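Long-range contacts in citrinin polyketide synthase (Monascus purpureus, PDB 5MPT), which builds the keto-aldehyde precursor of the mycotoxin citrinin from malonyl-CoA units, this chain being its C-methyltransferase domain with S-adenosyl-L-homocysteine bound: residues I210-A215 against V235-T240; D308-L313 against L377-A382. All blocks are in the same frame, centred on the assembly; numbering follows the deposited sequence.

Interaction 1: I210-A215 against V235-T240. With SAH (S-adenosyl-L-homocysteine), chain B.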
ATOM      1  N   ILE A 210     -13.608 -16.562  -2.312  1.00 22.18           N
ATOM      2  CA  ILE A 210     -12.738 -15.392  -2.343  1.00 22.75           C
ATOM      3  C   ILE A 210     -11.904 -15.406  -1.076  1.00 20.83           C
ATOM      4  O   ILE A 210     -12.447 -15.548   0.028  1.00 22.08           O
ATOM      5  CB  ILE A 210     -13.541 -14.082  -2.422  1.00 23.72           C
ATOM      6  CG1 ILE A 210     -14.496 -14.125  -3.603  1.00 22.68           C
ATOM      7  CG2 ILE A 210     -12.572 -12.881  -2.464  1.00 23.24           C
ATOM      8  CD1 ILE A 210     -15.412 -12.865  -3.723  1.00 20.22           C
ATOM      9  N   LEU A 211     -10.593 -15.264  -1.228  1.00 18.16           N
ATOM     10  CA  LEU A 211      -9.690 -15.203  -0.087  1.00 18.37           C
ATOM     11  C   LEU A 211      -8.901 -13.906  -0.153  1.00 19.49           C
ATOM     12  O   LEU A 211      -8.261 -13.610  -1.168  1.00 19.11           O
ATOM     13  CB  LEU A 211      -8.750 -16.405  -0.061  1.00 19.54           C
ATOM     14  CG  LEU A 211      -7.862 -16.547   1.188  1.00 20.39           C
ATOM     15  CD1 LEU A 211      -7.736 -18.035   1.555  1.00 20.83           C
ATOM     16  CD2 LEU A 211      -6.519 -15.922   0.941  1.00 20.06           C
ATOM     17  N   GLU A 212      -8.929 -13.150   0.927  1.00 20.91           N
ATOM     18  CA  GLU A 212      -8.188 -11.904   1.013  1.00 21.89           C
ATOM     19  C   GLU A 212      -6.949 -12.128   1.869  1.00 20.53           C
ATOM     20  O   GLU A 212      -7.050 -12.562   3.022  1.00 22.35           O
ATOM     21  CB  GLU A 212      -9.051 -10.773   1.575  1.00 22.49           C
ATOM     22  CG  GLU A 212      -8.293  -9.467   1.625  1.00 23.88           C
ATOM     23  CD  GLU A 212      -9.078  -8.314   2.187  1.00 23.47           C
ATOM     24  OE1 GLU A 212     -10.223  -8.517   2.637  1.00 22.42           O
ATOM     25  OE2 GLU A 212      -8.507  -7.203   2.209  1.00 23.64           O
ATOM     26  N   MET A 213      -5.791 -11.854   1.287  1.00 20.17           N
ATOM     27  CA  MET A 213      -4.545 -11.892   2.026  0.73 20.63           C
ATOM     28  C   MET A 213      -4.179 -10.497   2.502  1.00 18.10           C
ATOM     29  O   MET A 213      -4.547  -9.496   1.897  1.00 20.00           O
ATOM     30  CB  MET A 213      -3.429 -12.458   1.162  0.73 21.72           C
ATOM     31  CG  MET A 213      -3.749 -13.875   0.723  0.73 24.81           C
ATOM     32  SD  MET A 213      -2.400 -14.621  -0.176  0.73 33.15           S
ATOM     33  CE  MET A 213      -2.583 -16.334   0.296  0.73 32.68           C
ATOM     34  N   GLY A 214      -3.464 -10.471   3.620  1.00 19.02           N
ATOM     35  CA  GLY A 214      -3.011  -9.191   4.168  1.00 19.89           C
ATOM     36  C   GLY A 214      -4.150  -8.226   4.398  1.00 21.43           C
ATOM     37  O   GLY A 214      -3.993  -7.002   4.236  1.00 22.50           O
ATOM     38  N   ALA A 215      -5.300  -8.747   4.817  1.00 21.52           N
ATOM     39  CA  ALA A 215      -6.494  -7.918   4.919  1.00 24.04           C
ATOM     40  C   ALA A 215      -6.352  -6.860   5.997  1.00 23.41           C
ATOM     41  O   ALA A 215      -7.026  -5.821   5.941  1.00 24.57           O
ATOM     42  CB  ALA A 215      -7.714  -8.801   5.195  1.00 26.33           C
ATOM     43  N   VAL A 235     -21.418 -17.043  -1.779  1.00 31.01           N
ATOM     44  CA  VAL A 235     -20.022 -16.654  -1.611  1.00 32.17           C
ATOM     45  C   VAL A 235     -19.519 -17.184  -0.281  1.00 30.39           C
ATOM     46  O   VAL A 235     -20.267 -17.290   0.693  1.00 33.18           O
ATOM     47  CB  VAL A 235     -19.849 -15.118  -1.686  1.00 34.30           C
ATOM     48  CG1 VAL A 235     -20.726 -14.440  -0.653  1.00 36.51           C
ATOM     49  CG2 VAL A 235     -18.385 -14.716  -1.461  1.00 33.21           C
ATOM     50  N   GLU A 236     -18.234 -17.522  -0.255  1.00 27.77           N
ATOM     51  CA  GLU A 236     -17.477 -17.734   0.969  1.00 32.48           C
ATOM     52  C   GLU A 236     -16.267 -16.817   0.889  1.00 31.46           C
ATOM     53  O   GLU A 236     -15.435 -16.964  -0.016  1.00 30.24           O
ATOM     54  CB  GLU A 236     -17.070 -19.209   1.116  1.00 40.18           C
ATOM     55  CG  GLU A 236     -18.259 -20.166   1.288  1.00 47.33           C
ATOM     56  CD  GLU A 236     -17.897 -21.640   1.054  1.00 47.44           C
ATOM     57  OE1 GLU A 236     -16.694 -21.948   0.910  1.00 46.29           O
ATOM     58  OE2 GLU A 236     -18.822 -22.486   1.012  1.00 46.09           O
ATOM     59  N   TYR A 237     -16.205 -15.832   1.798  1.00 31.93           N
ATOM     60  CA  TYR A 237     -15.124 -14.846   1.860  1.00 28.26           C
ATOM     61  C   TYR A 237     -14.231 -15.143   3.051  1.00 27.11           C
ATOM     62  O   TYR A 237     -14.673 -15.045   4.199  1.00 29.46           O
ATOM     63  CB  TYR A 237     -15.700 -13.451   1.980  1.00 27.63           C
ATOM     64  CG  TYR A 237     -14.723 -12.334   1.723  1.00 27.34           C
ATOM     65  CD1 TYR A 237     -13.775 -11.971   2.670  1.00 27.51           C
ATOM     66  CD2 TYR A 237     -14.780 -11.617   0.540  1.00 26.32           C
ATOM     67  CE1 TYR A 237     -12.904 -10.916   2.431  1.00 25.06           C
ATOM     68  CE2 TYR A 237     -13.928 -10.571   0.296  1.00 25.64           C
ATOM     69  CZ  TYR A 237     -12.985 -10.225   1.246  1.00 24.30           C
ATOM     70  OH  TYR A 237     -12.138  -9.172   0.983  1.00 24.08           O
ATOM     71  N   THR A 238     -12.986 -15.522   2.779  1.00 23.83           N
ATOM     72  CA  THR A 238     -12.027 -15.847   3.813  1.00 25.34           C
ATOM     73  C   THR A 238     -11.113 -14.639   3.958  1.00 24.75           C
ATOM     74  O   THR A 238     -10.324 -14.318   3.058  1.00 24.32           O
ATOM     75  CB  THR A 238     -11.261 -17.128   3.471  1.00 27.00           C
ATOM     76  OG1 THR A 238     -12.188 -18.202   3.253  1.00 29.12           O
ATOM     77  CG2 THR A 238     -10.318 -17.521   4.600  1.00 28.34           C
ATOM     78  N   MET A 239     -11.248 -13.953   5.080  1.00 26.50           N
ATOM     79  CA  MET A 239     -10.416 -12.811   5.390  1.00 25.82           C
ATOM     80  C   MET A 239      -9.219 -13.302   6.194  1.00 25.78           C
ATOM     81  O   MET A 239      -9.389 -13.956   7.231  1.00 27.15           O
ATOM     82  CB  MET A 239     -11.214 -11.783   6.177  1.00 26.63           C
ATOM     83  CG  MET A 239     -10.447 -10.532   6.457  1.00 28.03           C
ATOM     84  SD  MET A 239     -11.251  -9.560   7.710  1.00 31.15           S
ATOM     85  CE  MET A 239     -10.115  -8.178   7.757  1.00 31.20           C
ATOM     86  N   THR A 240      -8.015 -13.001   5.717  1.00 24.55           N
ATOM     87  CA  THR A 240      -6.804 -13.499   6.359  1.00 25.15           C
ATOM     88  C   THR A 240      -5.745 -12.409   6.485  1.00 23.86           C
ATOM     89  O   THR A 240      -5.797 -11.367   5.823  1.00 24.14           O
ATOM     90  CB  THR A 240      -6.222 -14.685   5.583  1.00 25.66           C
ATOM     91  OG1 THR A 240      -5.458 -14.224   4.466  1.00 24.50           O
ATOM     92  CG2 THR A 240      -7.318 -15.630   5.087  1.00 27.66           C
TER
HETATM   93  N   SAH B2201      -4.611  -4.509   3.203  1.00 23.29           N
HETATM   94  CA  SAH B2201      -4.110  -3.679   4.338  1.00 23.82           C
HETATM   95  CB  SAH B2201      -3.217  -2.490   4.003  1.00 24.69           C
HETATM   96  CG  SAH B2201      -1.794  -2.850   3.613  1.00 24.25           C
HETATM   97  SD  SAH B2201      -0.872  -3.104   5.168  1.00 25.90           S
HETATM   98  C   SAH B2201      -5.351  -3.140   5.103  1.00 24.99           C
HETATM   99  O   SAH B2201      -5.081  -2.915   6.372  1.00 26.98           O
HETATM  100  OXT SAH B2201      -6.420  -2.913   4.592  1.00 24.69           O
HETATM  101  C5' SAH B2201      -0.030  -4.681   4.874  1.00 25.52           C
HETATM  102  C4' SAH B2201      -0.794  -5.789   5.570  1.00 24.83           C
HETATM  103  O4' SAH B2201      -0.135  -7.012   5.174  1.00 27.15           O
HETATM  104  C3' SAH B2201      -0.763  -5.748   7.103  1.00 25.50           C
HETATM  105  O3' SAH B2201      -2.083  -6.034   7.555  1.00 23.61           O
HETATM  106  C2' SAH B2201       0.236  -6.859   7.471  1.00 26.24           C
HETATM  107  O2' SAH B2201      -0.083  -7.497   8.706  1.00 26.86           O
HETATM  108  C1' SAH B2201       0.040  -7.823   6.308  1.00 26.67           C
HETATM  109  N9  SAH B2201       1.148  -8.731   6.037  1.00 24.65           N
HETATM  110  C8  SAH B2201       2.491  -8.463   6.068  1.00 25.96           C
HETATM  111  N7  SAH B2201       3.252  -9.502   5.824  1.00 25.94           N
HETATM  112  C5  SAH B2201       2.344 -10.533   5.622  1.00 23.73           C
HETATM  113  C6  SAH B2201       2.508 -11.901   5.327  1.00 23.80           C
HETATM  114  N6  SAH B2201       3.696 -12.506   5.213  1.00 23.45           N
HETATM  115  N1  SAH B2201       1.394 -12.644   5.185  1.00 23.82           N
HETATM  116  C2  SAH B2201       0.200 -12.061   5.329  1.00 22.92           C
HETATM  117  N3  SAH B2201      -0.084 -10.787   5.601  1.00 22.76           N
HETATM  118  C4  SAH B2201       1.044 -10.069   5.743  1.00 23.11           C
HETATM  119  O   HOH W   1     -12.867 -18.499   0.614  1.00 27.25           O
HETATM  120  O   HOH W   2      -2.972 -13.219   4.694  1.00 26.40           O
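Ile-210 and Tyr-237 pair across two parallel strands, and Ile-210 uses both its backbone and its branches. Its N donates to Glu-236 O and its O accepts from Thr-238 N at 2.8 Å, while CG2 rests 3.8 Å from Tyr-237 CE2 and CD1 reaches Val-235 CG2. Thr-240 grips the other end. Its OG1, set between the backbone N and the carbonyl carbon (chi1 81°), donates to Glu-212 O over 2.7 Å, and that oxygen also takes the Thr-240 N-H. Water 2 donates a hydrogen bond to Thr-240 OG1 and accepts one from Gly-214 N. In chain order these are the first two strands of a Rossmann-like methyltransferase sheet; helix 221-231 makes the beta-alpha-beta crossover between them, and the turn after strand 208-213 binds the product S-adenosyl-L-homocysteine, whose amino nitrogen donates to Gly-214 O at 2.8 Å. Ala-215 N closes that turn on Thr-240 O, with Ala-215 CB tight against Met-239 CG, 3.5 Å away. Glu-212, CG anti to the backbone N (chi1 -178°), brings OE1 in plane to the Tyr-237 ring edge, where OH donates to it over 2.6 Å from above the perpendicular carboxylate plane; Thr-221 OG1 is its second partner.

Interaction 2: D308-L313 against L377-A382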
ATOM      1  N   ASP A 308      -9.250 -21.987 -12.759  1.00 22.05           N
ATOM      2  CA  ASP A 308     -10.055 -20.955 -13.393  1.00 21.83           C
ATOM      3  C   ASP A 308     -10.019 -19.628 -12.633  1.00 21.13           C
ATOM      4  O   ASP A 308     -10.730 -18.696 -13.015  1.00 20.09           O
ATOM      5  CB  ASP A 308     -11.508 -21.433 -13.579  1.00 23.13           C
ATOM      6  CG  ASP A 308     -12.217 -21.746 -12.265  1.00 23.99           C
ATOM      7  OD1 ASP A 308     -11.697 -21.398 -11.217  1.00 24.03           O
ATOM      8  OD2 ASP A 308     -13.311 -22.352 -12.252  1.00 23.27           O
ATOM      9  N   GLY A 309      -9.165 -19.505 -11.613  1.00 21.92           N
ATOM     10  CA  GLY A 309      -9.163 -18.340 -10.749  1.00 22.94           C
ATOM     11  C   GLY A 309      -8.145 -17.280 -11.134  1.00 21.24           C
ATOM     12  O   GLY A 309      -7.400 -17.389 -12.109  1.00 20.67           O
ATOM     13  N   PHE A 310      -8.083 -16.249 -10.288  1.00 19.58           N
ATOM     14  CA  PHE A 310      -7.141 -15.170 -10.529  1.00 17.99           C
ATOM     15  C   PHE A 310      -6.789 -14.459  -9.238  1.00 19.20           C
ATOM     16  O   PHE A 310      -7.543 -14.449  -8.251  1.00 19.29           O
ATOM     17  CB  PHE A 310      -7.676 -14.133 -11.528  1.00 17.87           C
ATOM     18  CG  PHE A 310      -8.891 -13.412 -11.062  1.00 18.73           C
ATOM     19  CD1 PHE A 310     -10.144 -13.870 -11.388  1.00 18.80           C
ATOM     20  CD2 PHE A 310      -8.786 -12.242 -10.348  1.00 19.69           C
ATOM     21  CE1 PHE A 310     -11.261 -13.223 -10.979  1.00 18.98           C
ATOM     22  CE2 PHE A 310      -9.925 -11.563  -9.953  1.00 18.74           C
ATOM     23  CZ  PHE A 310     -11.151 -12.038 -10.264  1.00 17.68           C
ATOM     24  N   LEU A 311      -5.635 -13.821  -9.302  1.00 18.54           N
ATOM     25  CA  LEU A 311      -5.154 -12.897  -8.295  1.00 19.71           C
ATOM     26  C   LEU A 311      -5.460 -11.466  -8.721  1.00 19.98           C
ATOM     27  O   LEU A 311      -5.154 -11.078  -9.850  1.00 19.87           O
ATOM     28  CB  LEU A 311      -3.650 -13.078  -8.117  1.00 20.35           C
ATOM     29  CG  LEU A 311      -2.876 -12.020  -7.297  1.00 20.18           C
ATOM     30  CD1 LEU A 311      -3.360 -12.019  -5.867  1.00 22.11           C
ATOM     31  CD2 LEU A 311      -1.411 -12.345  -7.371  1.00 19.38           C
ATOM     32  N   LEU A 312      -5.970 -10.677  -7.786  1.00 17.79           N
ATOM     33  CA  LEU A 312      -6.150  -9.240  -7.968  1.00 19.22           C
ATOM     34  C   LEU A 312      -5.299  -8.537  -6.924  1.00 18.93           C
ATOM     35  O   LEU A 312      -5.681  -8.451  -5.754  1.00 18.88           O
ATOM     36  CB  LEU A 312      -7.614  -8.837  -7.858  1.00 19.53           C
ATOM     37  CG  LEU A 312      -7.854  -7.381  -8.238  1.00 20.05           C
ATOM     38  CD1 LEU A 312      -7.579  -7.120  -9.702  1.00 21.52           C
ATOM     39  CD2 LEU A 312      -9.295  -7.030  -7.968  1.00 17.31           C
ATOM     40  N   LEU A 313      -4.153  -8.046  -7.369  1.00 18.86           N
ATOM     41  CA  LEU A 313      -3.313  -7.188  -6.545  1.00 18.34           C
ATOM     42  C   LEU A 313      -3.790  -5.743  -6.594  1.00 17.26           C
ATOM     43  O   LEU A 313      -4.224  -5.231  -7.639  1.00 18.61           O
ATOM     44  CB  LEU A 313      -1.868  -7.235  -7.026  1.00 18.65           C
ATOM     45  CG  LEU A 313      -1.137  -8.553  -6.925  1.00 20.80           C
ATOM     46  CD1 LEU A 313       0.100  -8.511  -7.794  1.00 23.35           C
ATOM     47  CD2 LEU A 313      -0.738  -8.819  -5.471  1.00 20.84           C
ATOM     48  N   LEU A 377      -4.463  -1.699  -9.847  1.00 16.68           N
ATOM     49  CA  LEU A 377      -4.931  -3.068  -9.771  1.00 16.14           C
ATOM     50  C   LEU A 377      -4.177  -3.880 -10.814  1.00 17.64           C
ATOM     51  O   LEU A 377      -4.082  -3.493 -11.981  1.00 20.07           O
ATOM     52  CB  LEU A 377      -6.430  -3.189 -10.010  1.00 17.76           C
ATOM     53  CG  LEU A 377      -7.401  -2.485  -9.059  1.00 20.19           C
ATOM     54  CD1 LEU A 377      -8.845  -2.614  -9.579  1.00 21.76           C
ATOM     55  CD2 LEU A 377      -7.243  -3.023  -7.663  1.00 20.96           C
ATOM     56  N   ILE A 378      -3.635  -4.999 -10.386  1.00 17.39           N
ATOM     57  CA  ILE A 378      -2.869  -5.900 -11.235  1.00 17.37           C
ATOM     58  C   ILE A 378      -3.565  -7.238 -11.119  1.00 17.75           C
ATOM     59  O   ILE A 378      -3.662  -7.813 -10.024  1.00 18.37           O
ATOM     60  CB  ILE A 378      -1.389  -6.009 -10.819  1.00 17.55           C
ATOM     61  CG1 ILE A 378      -0.724  -4.636 -10.769  1.00 18.42           C
ATOM     62  CG2 ILE A 378      -0.616  -6.905 -11.782  1.00 19.14           C
ATOM     63  CD1 ILE A 378       0.660  -4.665 -10.094  1.00 21.42           C
ATOM     64  N   ILE A 379      -4.134  -7.689 -12.218  1.00 16.59           N
ATOM     65  CA  ILE A 379      -4.829  -8.971 -12.248  1.00 15.81           C
ATOM     66  C   ILE A 379      -3.923 -10.005 -12.889  1.00 18.05           C
ATOM     67  O   ILE A 379      -3.195  -9.707 -13.852  1.00 20.27           O
ATOM     68  CB  ILE A 379      -6.190  -8.848 -12.982  1.00 17.93           C
ATOM     69  CG1 ILE A 379      -7.001 -10.121 -12.765  1.00 19.87           C
ATOM     70  CG2 ILE A 379      -6.012  -8.580 -14.498  1.00 18.40           C
ATOM     71  CD1 ILE A 379      -8.462  -9.975 -13.233  1.00 21.22           C
ATOM     72  N   ALA A 380      -3.970 -11.232 -12.354  1.00 17.53           N
ATOM     73  CA  ALA A 380      -3.119 -12.328 -12.808  1.00 17.97           C
ATOM     74  C   ALA A 380      -3.938 -13.616 -12.792  1.00 18.30           C
ATOM     75  O   ALA A 380      -4.389 -14.066 -11.733  1.00 19.27           O
ATOM     76  CB  ALA A 380      -1.876 -12.433 -11.940  1.00 18.13           C
ATOM     77  N   LEU A 381      -4.173 -14.160 -13.968  1.00 19.25           N
ATOM     78  CA  LEU A 381      -4.969 -15.367 -14.109  1.00 20.37           C
ATOM     79  C   LEU A 381      -4.103 -16.598 -13.884  1.00 20.27           C
ATOM     80  O   LEU A 381      -2.960 -16.678 -14.358  1.00 20.74           O
ATOM     81  CB  LEU A 381      -5.609 -15.421 -15.493  1.00 22.60           C
ATOM     82  CG  LEU A 381      -6.885 -14.602 -15.701  1.00 24.56           C
ATOM     83  CD1 LEU A 381      -6.703 -13.157 -15.419  1.00 27.39           C
ATOM     84  CD2 LEU A 381      -7.391 -14.815 -17.133  1.00 23.10           C
ATOM     85  N   ALA A 382      -4.657 -17.559 -13.148  1.00 22.17           N
ATOM     86  CA  ALA A 382      -3.903 -18.780 -12.854  1.00 22.58           C
ATOM     87  C   ALA A 382      -3.526 -19.557 -14.107  1.00 23.59           C
ATOM     88  O   ALA A 382      -2.467 -20.198 -14.124  1.00 23.29           O
ATOM     89  CB  ALA A 382      -4.688 -19.696 -11.928  1.00 20.53           C
TER
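Gly-309 to Leu-313 and Leu-377 to Leu-381 run antiparallel, their short axes 4.5 Å apart at closest approach and 162° between directions. Leu-311/Ala-380 and Leu-313/Ile-378 are the hydrogen-bonded pairs, each closed by two N-H···O bonds, with Leu-311 N to Ala-380 O at 2.7 Å. A fifth bond, Ala-382 N to Gly-309 O, is nearly straight at its hydrogen (175°) and extends the ladder just past the second strand. At the non-hydrogen-bonded pair Leu-312/Ile-379, the CA of Ile-379 lies 3.2 Å from Leu-311 O in a CA-H···O contact.

Phe-310 and Ile-379 meet by a CH-pi contact. The phenyl group, with CG between its own backbone N and carbonyl carbon (chi1 63°), offers one face to the isoleucine, whose CD1 sits 4.1 Å from the ring centroid. Ile-379 CG1 lies 3.7 Å from Phe-310 CD2. On the same side of the sheet, Leu-312 CD1 bridges Ile-379 CB and Leu-377 CB. The other side is simpler: Leu-313 CB meets Ile-378 CB at 4.0 Å, and Leu-311 CB faces Ala-380 CB.

The Phe-310 and Ile-379 side packs against helix 14-26, through Ile-17 and Phe-21, while the Leu-311, Leu-313, Ile-378 and Ala-380 side meets helix 347-356 at Trp-350 and Leu-354. Strand 309-316 is also hydrogen-bonded to strand 279-285. Strand 375-381, the last in the chain, is inserted antiparallel between strand 309-316 and strand 361-364, giving the 3-2-1-4-5-7-6 order characteristic of class I methyltransferases.

Both interactions are buried pairings within one seven-stranded sheet, their centres about 14 Å apart and their nearest atoms about 6 Å apart without touching. Strand 279-285 lies between them, bonding to strand 208-213 of interaction 1 and to strand 309-316 of interaction 2. The first is parallel and mixes polar with apolar groups: a carboxylate, hydroxyls and waters are spread along the strands, with Gly-214, Thr-240 and water 2 at the S-adenosyl-L-homocysteine end. The second is antiparallel, and its side-chain contacts are wholly apolar, pressed between helices 14-26 and 347-356. It lies farther from S-adenosyl-L-homocysteine, yet strand 309-316 carries the active-site residue Glu-315 near its end.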